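Local coordinates for protein dihydropyrimidinase (Brevibacillus agri, PDB 3SFW) that probably catalyses the reversible, zinc-dependent hydrolytic ring opening of dihydropyrimidines and related cyclic amides, at residues G54-T59 and I342-M346; V238-C242 and S288-R292; Y260-Q266 and L309-D315. One frame throughout, in Å; residues are numbered along the deposited sequence.

How the interactions relate
From the N terminus, 54-59 comes first: part of a strand of the TIM-type barrel that carries the zinc ligand His58 near its end. Interaction 1 closes the longest loop, bringing 342-346 at the start of helix 345-354 back onto this strand. Interactions 2 and 3 are both nested inside that loop and cross each other, their segments running in the order 238-242, 260-266, 288-292, 309-315. Interaction 3 pairs strand 258-263 with strand 311-312, whereas interaction 2 joins two loops beside the second zinc. The centres of interactions 1 and 3 lie about 9 Å apart, and His58 and Asp315 share one zinc. His239 in interaction 2 packs against His58, bringing the three contacts together around the two-metal site.

Interaction 1: G54-T59 and I342-M346; sequences GIDPHT and IEDRM. With ZN (zinc ion), chain F.
In the barrel strand 49-59, which carries a zinc ligand of the binuclear amidohydrolase site, the backbone and Asp56 meet the beginning of helix 345-354 through the guanidinium of Arg345. Two flat groups are stacked here: the carboxylate of Asp56 and the guanidinium of Arg345 have planes only 23° apart. Asp56 OD2 lies 4.0 Å from Arg345 NE and well out of the guanidinium plane, which makes this a charge contact and not a salt bridge. Asp56 CA lies over that same face and Met346 SD over the opposite one, both toward the rim. At the edge, Gly54 C and Ile55 N lie in the guanidinium plane. The arginine chain bends at chi3 after an extended start, and Arg345 NH1 reaches Ile55 O in a weak hydrogen bond of 3.1 Å at 121°. Val312 O and Thr368 O also accept from NH1, while NH2 donates to Thr86 OG1, so the buried guanidinium has several backbone and side-chain partners. A water connects the two segments: it accepts from Arg345 NE and lies 2.8 Å from Asp56 OD2 and from Ile342 O, each placed to accept from it, though its two protons may be shared with other acceptors. Ser314 OG is a further partner of Asp56 OD2. Asp56 OD1 closes an Asx turn by accepting from His58 N at 3.0 Å, approached from above the carboxylate plane; this probably helps to set the backbone at His58, whose NE2 binds zinc at 2.1 Å. Farther along, apolar packing brings Thr59 CG2 within 3.8 Å of Ile342 CD1.

Interaction 2: V238-C242 and S288-R292; sequences VHVSC and SPPLR. With ZN (zinc ion), chain D.
The imidazole of His239 is held between Pro289 and Val238. Pro289 CD makes a CH-pi contact over one face, 3.4 Å from the centroid of the His239 ring and 18° off its normal; Ser288 O lies over the same face nearer the rim, and Val238 CG2 is centred on the opposite face. The second flat group, the Arg292 guanidinium, has Pro290 CD over one face and Ser241 OG at its edge, in plane. There Arg292 NE donates to Ser241 OG at 2.8 Å with an N-H...O angle of 162°, a short and nearly straight bond. A bend at chi2 (-56°) folds the arginine chain back so that Arg292 CG passes 3.3 Å from Ser241 O before NE meets the hydroxyl. Glu217 joins both partners, forming a salt bridge with Arg292 NH2 and a hydrogen bond with Ser241 OG, which ties the two loops to helix 214-230. Ser288 O, the carbonyl oxygen of the cis peptide before Pro289, accepts from a zinc-bound water at 2.7 Å. His239 NE2 binds the same zinc at 2.2 Å, alongside His183 and the carboxylated Lys150. Packing on both ring faces should restrict rotation of the imidazole, while the Ser288 carbonyl probably helps to orient the water, and coordination to zinc would be expected to make that water more acidic than bulk water.

Interaction 3: Y260-Q266 and L309-D315; sequences YGETCPQ and LQTVGSD. With ZN (zinc ion), chain F.
Gly261 O accepts two backbone hydrogen bonds from the neighbouring segment: a sound one from Gln310 N, 2.8 Å long, and a weak one from Thr311 N at 3.4 Å. Next along, Thr263 N donates to Thr311 O at 3.0 Å, and Gly313 N returns the link to Thr263 O, also at 3.0 Å. The carbonyl of Thr263 also receives a CA-H...O contact from Val312 CA. These bonds pair Glu262 with Thr311 and Thr263 with Val312 in parallel, joining strand 258-263 to the short strand 311-312 as neighbours in the TIM-type barrel. On the face bearing Glu262 and Thr311, Glu262 CB lies 3.3 Å from Thr311 OG1, and both side chains bond to Tyr236 OH. Glu262 also accepts from His58 ND1 and His239 N, making it a second-shell partner of two zinc-binding histidines. Thr263, on the other face, packs its CB and CG2 against Leu309 CD1, while its OG1 bonds to Val240 O. Beyond the strands, Pro265 CD rests against Val312 CG1. Gln266 turns back through a chain bent at chi2 (-84°), and its NE2 donates to Ser314 O at 2.9 Å and 168°, with the acceptor in the amide plane. A water accepting from Gln266 NE2 donates to Asp315 OD2 at 2.7 Å. Asp315, its carboxylate swung away from the backbone nitrogen (chi1 -165°), presents its other oxygen, OD1, to a zinc 2.1 Å away, where His58, His60 and carboxylated Lys150 complete the set of ligands.

Interaction 1: G54-T59 and I342-M346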
# COMPACT_ATOMS: atom_id res chain seq x y z
N GLY A 54 30.45 1.20 19.59
CA GLY A 54 29.06 0.79 19.44
C GLY A 54 28.24 1.12 20.68
O GLY A 54 28.75 1.11 21.77
N ILE A 55 26.95 1.45 20.51
CA ILE A 55 26.06 1.65 21.66
C ILE A 55 24.94 0.67 21.44
O ILE A 55 24.30 0.68 20.39
CB ILE A 55 25.47 3.08 21.69
CG1 ILE A 55 26.62 4.11 21.76
CG2 ILE A 55 24.47 3.23 22.88
CD1 ILE A 55 26.11 5.55 21.61
N ASP A 56 24.82 -0.31 22.35
CA ASP A 56 23.80 -1.34 22.21
C ASP A 56 22.59 -1.00 23.05
O ASP A 56 22.69 -0.98 24.26
CB ASP A 56 24.36 -2.69 22.72
CG ASP A 56 23.45 -3.88 22.40
OD1 ASP A 56 22.25 -3.69 22.09
OD2 ASP A 56 23.93 -5.03 22.46
N PRO A 57 21.50 -0.58 22.41
CA PRO A 57 20.35 -0.12 23.18
C PRO A 57 19.47 -1.26 23.70
O PRO A 57 18.33 -1.00 24.12
CB PRO A 57 19.52 0.66 22.14
CG PRO A 57 19.82 -0.06 20.80
CD PRO A 57 21.33 -0.38 20.95
N HIS A 58 19.93 -2.50 23.57
CA HIS A 58 19.01 -3.61 23.85
C HIS A 58 19.70 -4.76 24.58
O HIS A 58 20.12 -5.75 23.97
CB HIS A 58 18.32 -4.08 22.56
CG HIS A 58 17.11 -4.94 22.80
ND1 HIS A 58 16.05 -4.98 21.92
CD2 HIS A 58 16.77 -5.74 23.85
CE1 HIS A 58 15.11 -5.78 22.41
NE2 HIS A 58 15.53 -6.25 23.58
N THR A 59 19.86 -4.61 25.91
CA THR A 59 20.54 -5.67 26.69
C THR A 59 19.71 -6.08 27.91
O THR A 59 18.86 -5.31 28.37
CB THR A 59 21.96 -5.26 27.14
OG1 THR A 59 21.89 -4.18 28.09
CG2 THR A 59 22.78 -4.74 25.90
N ILE A 342 25.52 -10.12 22.39
CA ILE A 342 26.16 -8.80 22.62
C ILE A 342 27.53 -8.66 21.95
O ILE A 342 27.89 -7.58 21.45
CB ILE A 342 26.20 -8.44 24.11
CG1 ILE A 342 26.31 -6.92 24.30
CG2 ILE A 342 27.39 -9.18 24.84
CD1 ILE A 342 26.08 -6.53 25.82
N GLU A 343 28.31 -9.75 21.92
CA GLU A 343 29.69 -9.62 21.55
C GLU A 343 29.90 -9.53 20.04
O GLU A 343 30.81 -8.83 19.57
CB GLU A 343 30.47 -10.81 22.10
CG GLU A 343 31.98 -10.67 21.87
CD GLU A 343 32.80 -11.62 22.73
OE1 GLU A 343 32.24 -12.24 23.67
OE2 GLU A 343 34.02 -11.73 22.47
N ASP A 344 29.00 -10.13 19.28
CA ASP A 344 29.23 -10.25 17.82
C ASP A 344 28.47 -9.24 16.98
O ASP A 344 28.63 -9.20 15.72
CB ASP A 344 29.00 -11.67 17.37
CG ASP A 344 29.95 -12.62 18.06
OD1 ASP A 344 31.18 -12.34 18.05
OD2 ASP A 344 29.45 -13.55 18.71
N ARG A 345 27.71 -8.38 17.66
CA ARG A 345 26.83 -7.42 16.94
C ARG A 345 27.63 -6.57 15.93
O ARG A 345 27.24 -6.46 14.74
CB ARG A 345 26.09 -6.47 17.93
CG ARG A 345 25.23 -5.40 17.20
CD ARG A 345 24.53 -4.46 18.23
NE ARG A 345 25.52 -3.72 19.00
CZ ARG A 345 25.63 -2.39 19.03
NH1 ARG A 345 24.77 -1.63 18.32
NH2 ARG A 345 26.61 -1.83 19.74
N MET A 346 28.70 -5.90 16.39
CA MET A 346 29.43 -4.96 15.51
C MET A 346 30.06 -5.72 14.33
O MET A 346 29.98 -5.27 13.16
CB MET A 346 30.53 -4.24 16.29
CG MET A 346 30.01 -3.28 17.37
SD MET A 346 29.23 -1.83 16.68
CE MET A 346 30.63 -0.88 16.20
ZN ZN F . 14.66 -7.78 24.80
O HOH W 1 26.40 -5.18 21.22

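Interaction 2: V238-C242 and S288-R292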
# COMPACT_ATOMS: atom_id res chain seq x y z
N VAL A 238 11.20 -2.50 19.04
CA VAL A 238 12.48 -3.23 19.24
C VAL A 238 12.40 -4.53 18.41
O VAL A 238 11.32 -4.94 18.00
CB VAL A 238 12.75 -3.61 20.74
CG1 VAL A 238 12.71 -2.36 21.65
CG2 VAL A 238 11.72 -4.64 21.24
N HIS A 239 13.58 -5.09 18.13
CA HIS A 239 13.70 -6.35 17.38
C HIS A 239 12.60 -6.56 16.33
O HIS A 239 11.87 -7.54 16.39
CB HIS A 239 13.85 -7.61 18.31
CG HIS A 239 12.82 -7.74 19.42
ND1 HIS A 239 11.46 -7.63 19.20
CD2 HIS A 239 12.98 -8.10 20.72
CE1 HIS A 239 10.82 -7.86 20.35
NE2 HIS A 239 11.73 -8.16 21.27
N VAL A 240 12.61 -5.72 15.28
CA VAL A 240 11.76 -5.98 14.10
C VAL A 240 12.37 -7.20 13.33
O VAL A 240 13.57 -7.20 13.03
CB VAL A 240 11.72 -4.71 13.18
CG1 VAL A 240 10.94 -5.00 11.86
CG2 VAL A 240 11.07 -3.56 13.93
N SER A 241 11.58 -8.28 13.14
CA SER A 241 12.20 -9.50 12.59
C SER A 241 11.69 -9.86 11.21
O SER A 241 12.20 -10.79 10.57
CB SER A 241 11.96 -10.70 13.54
OG SER A 241 10.60 -11.13 13.50
N CYS A 242 10.60 -9.23 10.79
CA CYS A 242 9.90 -9.73 9.60
C CYS A 242 9.35 -8.65 8.71
O CYS A 242 9.16 -7.49 9.12
CB CYS A 242 8.77 -10.69 9.98
SG CYS A 242 7.40 -9.94 10.89
N SER A 288 12.59 -14.50 21.23
CA SER A 288 11.31 -14.03 20.67
C SER A 288 11.49 -12.58 20.25
O SER A 288 12.21 -11.88 20.91
CB SER A 288 10.21 -14.09 21.73
OG SER A 288 10.01 -15.45 22.14
N PRO A 289 10.88 -12.16 19.14
CA PRO A 289 10.19 -12.97 18.13
C PRO A 289 11.09 -14.04 17.60
O PRO A 289 12.30 -13.95 17.68
CB PRO A 289 9.86 -11.97 17.01
CG PRO A 289 10.83 -10.83 17.22
CD PRO A 289 10.99 -10.74 18.71
N PRO A 290 10.47 -15.12 17.09
CA PRO A 290 11.33 -16.25 16.69
C PRO A 290 12.09 -15.94 15.40
O PRO A 290 11.69 -15.08 14.62
CB PRO A 290 10.30 -17.37 16.44
CG PRO A 290 9.03 -16.62 15.99
CD PRO A 290 9.05 -15.30 16.80
N LEU A 291 13.09 -16.74 15.11
CA LEU A 291 13.74 -16.71 13.79
C LEU A 291 12.70 -16.98 12.70
O LEU A 291 11.69 -17.66 12.96
CB LEU A 291 14.85 -17.78 13.77
CG LEU A 291 16.04 -17.45 14.66
CD1 LEU A 291 17.12 -18.55 14.53
CD2 LEU A 291 16.64 -16.09 14.24
N ARG A 292 12.92 -16.40 11.52
CA ARG A 292 11.93 -16.28 10.45
C ARG A 292 12.43 -17.02 9.20
O ARG A 292 13.63 -17.33 9.07
CB ARG A 292 11.72 -14.80 10.07
CG ARG A 292 11.30 -13.92 11.25
CD ARG A 292 9.98 -14.51 11.90
NE ARG A 292 9.31 -13.53 12.78
CZ ARG A 292 8.21 -13.80 13.48
NH1 ARG A 292 7.61 -15.01 13.38
NH2 ARG A 292 7.64 -12.85 14.23
ZN ZN D . 11.61 -8.53 23.43
O HOH W 2 12.11 -10.70 23.29
O HOH W 3 11.63 -9.33 25.37

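Interaction 3: Y260-Q266 and L309-D315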
# COMPACT_ATOMS: atom_id res chain seq x y z
N TYR A 260 10.08 4.66 14.88
CA TYR A 260 11.45 4.19 14.61
C TYR A 260 11.50 2.70 14.83
O TYR A 260 10.68 2.16 15.54
CB TYR A 260 12.45 4.84 15.61
CG TYR A 260 12.30 6.34 15.58
CD1 TYR A 260 11.51 6.99 16.52
CD2 TYR A 260 12.79 7.08 14.51
CE1 TYR A 260 11.26 8.36 16.45
CE2 TYR A 260 12.59 8.46 14.46
CZ TYR A 260 11.82 9.08 15.45
OH TYR A 260 11.61 10.45 15.43
N GLY A 261 12.47 2.03 14.17
CA GLY A 261 12.61 0.57 14.31
C GLY A 261 14.05 0.12 14.47
O GLY A 261 14.99 0.69 13.89
N GLU A 262 14.20 -0.97 15.24
CA GLU A 262 15.47 -1.60 15.52
C GLU A 262 15.42 -3.00 14.91
O GLU A 262 14.38 -3.65 14.94
CB GLU A 262 15.52 -1.78 17.04
CG GLU A 262 16.76 -2.49 17.59
CD GLU A 262 16.54 -2.76 19.09
OE1 GLU A 262 15.96 -3.84 19.42
OE2 GLU A 262 16.85 -1.86 19.90
N THR A 263 16.58 -3.52 14.44
CA THR A 263 16.64 -4.99 14.26
C THR A 263 17.90 -5.52 14.95
O THR A 263 18.56 -4.76 15.69
CB THR A 263 16.47 -5.41 12.80
OG1 THR A 263 16.23 -6.84 12.73
CG2 THR A 263 17.71 -5.00 11.98
N CYS A 264 18.17 -6.82 14.82
CA CYS A 264 19.20 -7.46 15.63
C CYS A 264 19.95 -8.42 14.71
O CYS A 264 19.35 -8.93 13.74
CB CYS A 264 18.56 -8.28 16.76
SG CYS A 264 17.39 -7.34 17.83
N PRO A 265 21.21 -8.74 15.05
CA PRO A 265 22.01 -9.57 14.15
C PRO A 265 21.35 -10.92 13.89
O PRO A 265 21.45 -11.45 12.78
CB PRO A 265 23.31 -9.77 14.92
CG PRO A 265 23.42 -8.57 15.83
CD PRO A 265 21.99 -8.24 16.20
N GLN A 266 20.73 -11.51 14.91
CA GLN A 266 20.09 -12.86 14.74
C GLN A 266 19.03 -12.89 13.66
O GLN A 266 18.87 -13.89 12.95
CB GLN A 266 19.55 -13.43 16.08
CG GLN A 266 18.51 -12.52 16.85
CD GLN A 266 19.22 -11.47 17.72
OE1 GLN A 266 20.28 -10.95 17.34
NE2 GLN A 266 18.63 -11.12 18.85
N LEU A 309 14.39 1.19 9.01
CA LEU A 309 14.91 0.82 10.36
C LEU A 309 16.15 1.62 10.63
O LEU A 309 16.92 1.91 9.66
CB LEU A 309 15.31 -0.67 10.39
CG LEU A 309 14.08 -1.58 10.15
CD1 LEU A 309 14.61 -3.02 10.14
CD2 LEU A 309 12.97 -1.42 11.26
N GLN A 310 16.31 2.10 11.87
CA GLN A 310 17.39 3.09 12.16
C GLN A 310 18.55 2.55 13.03
O GLN A 310 19.62 3.16 13.08
CB GLN A 310 16.82 4.36 12.82
CG GLN A 310 15.87 5.17 11.92
CD GLN A 310 14.50 4.46 11.76
OE1 GLN A 310 13.95 4.37 10.64
NE2 GLN A 310 14.00 3.93 12.83
N THR A 311 18.33 1.43 13.72
CA THR A 311 19.32 0.96 14.72
C THR A 311 19.44 -0.57 14.71
O THR A 311 18.54 -1.30 14.26
CB THR A 311 18.93 1.35 16.17
OG1 THR A 311 17.66 0.72 16.48
CG2 THR A 311 18.81 2.88 16.31
N VAL A 312 20.56 -1.04 15.26
CA VAL A 312 20.71 -2.49 15.52
C VAL A 312 21.11 -2.68 16.98
O VAL A 312 22.12 -2.12 17.45
CB VAL A 312 21.78 -3.14 14.62
CG1 VAL A 312 21.98 -4.64 15.03
CG2 VAL A 312 21.37 -3.06 13.15
N GLY A 313 20.29 -3.43 17.71
CA GLY A 313 20.62 -3.79 19.07
C GLY A 313 20.80 -5.31 19.12
O GLY A 313 20.48 -6.00 18.15
N SER A 314 21.30 -5.84 20.23
CA SER A 314 21.56 -7.30 20.29
C SER A 314 20.36 -8.09 20.85
O SER A 314 20.17 -9.25 20.46
CB SER A 314 22.80 -7.62 21.16
OG SER A 314 22.59 -7.12 22.48
N ASP A 315 19.59 -7.49 21.78
CA ASP A 315 18.65 -8.29 22.65
C ASP A 315 19.47 -9.40 23.36
O ASP A 315 19.05 -10.57 23.49
CB ASP A 315 17.42 -8.88 21.89
CG ASP A 315 16.31 -9.37 22.82
OD1 ASP A 315 16.27 -8.92 24.00
OD2 ASP A 315 15.49 -10.23 22.35
ZN ZN F . 14.66 -7.78 24.80
O HOH W 4 15.97 -11.74 20.18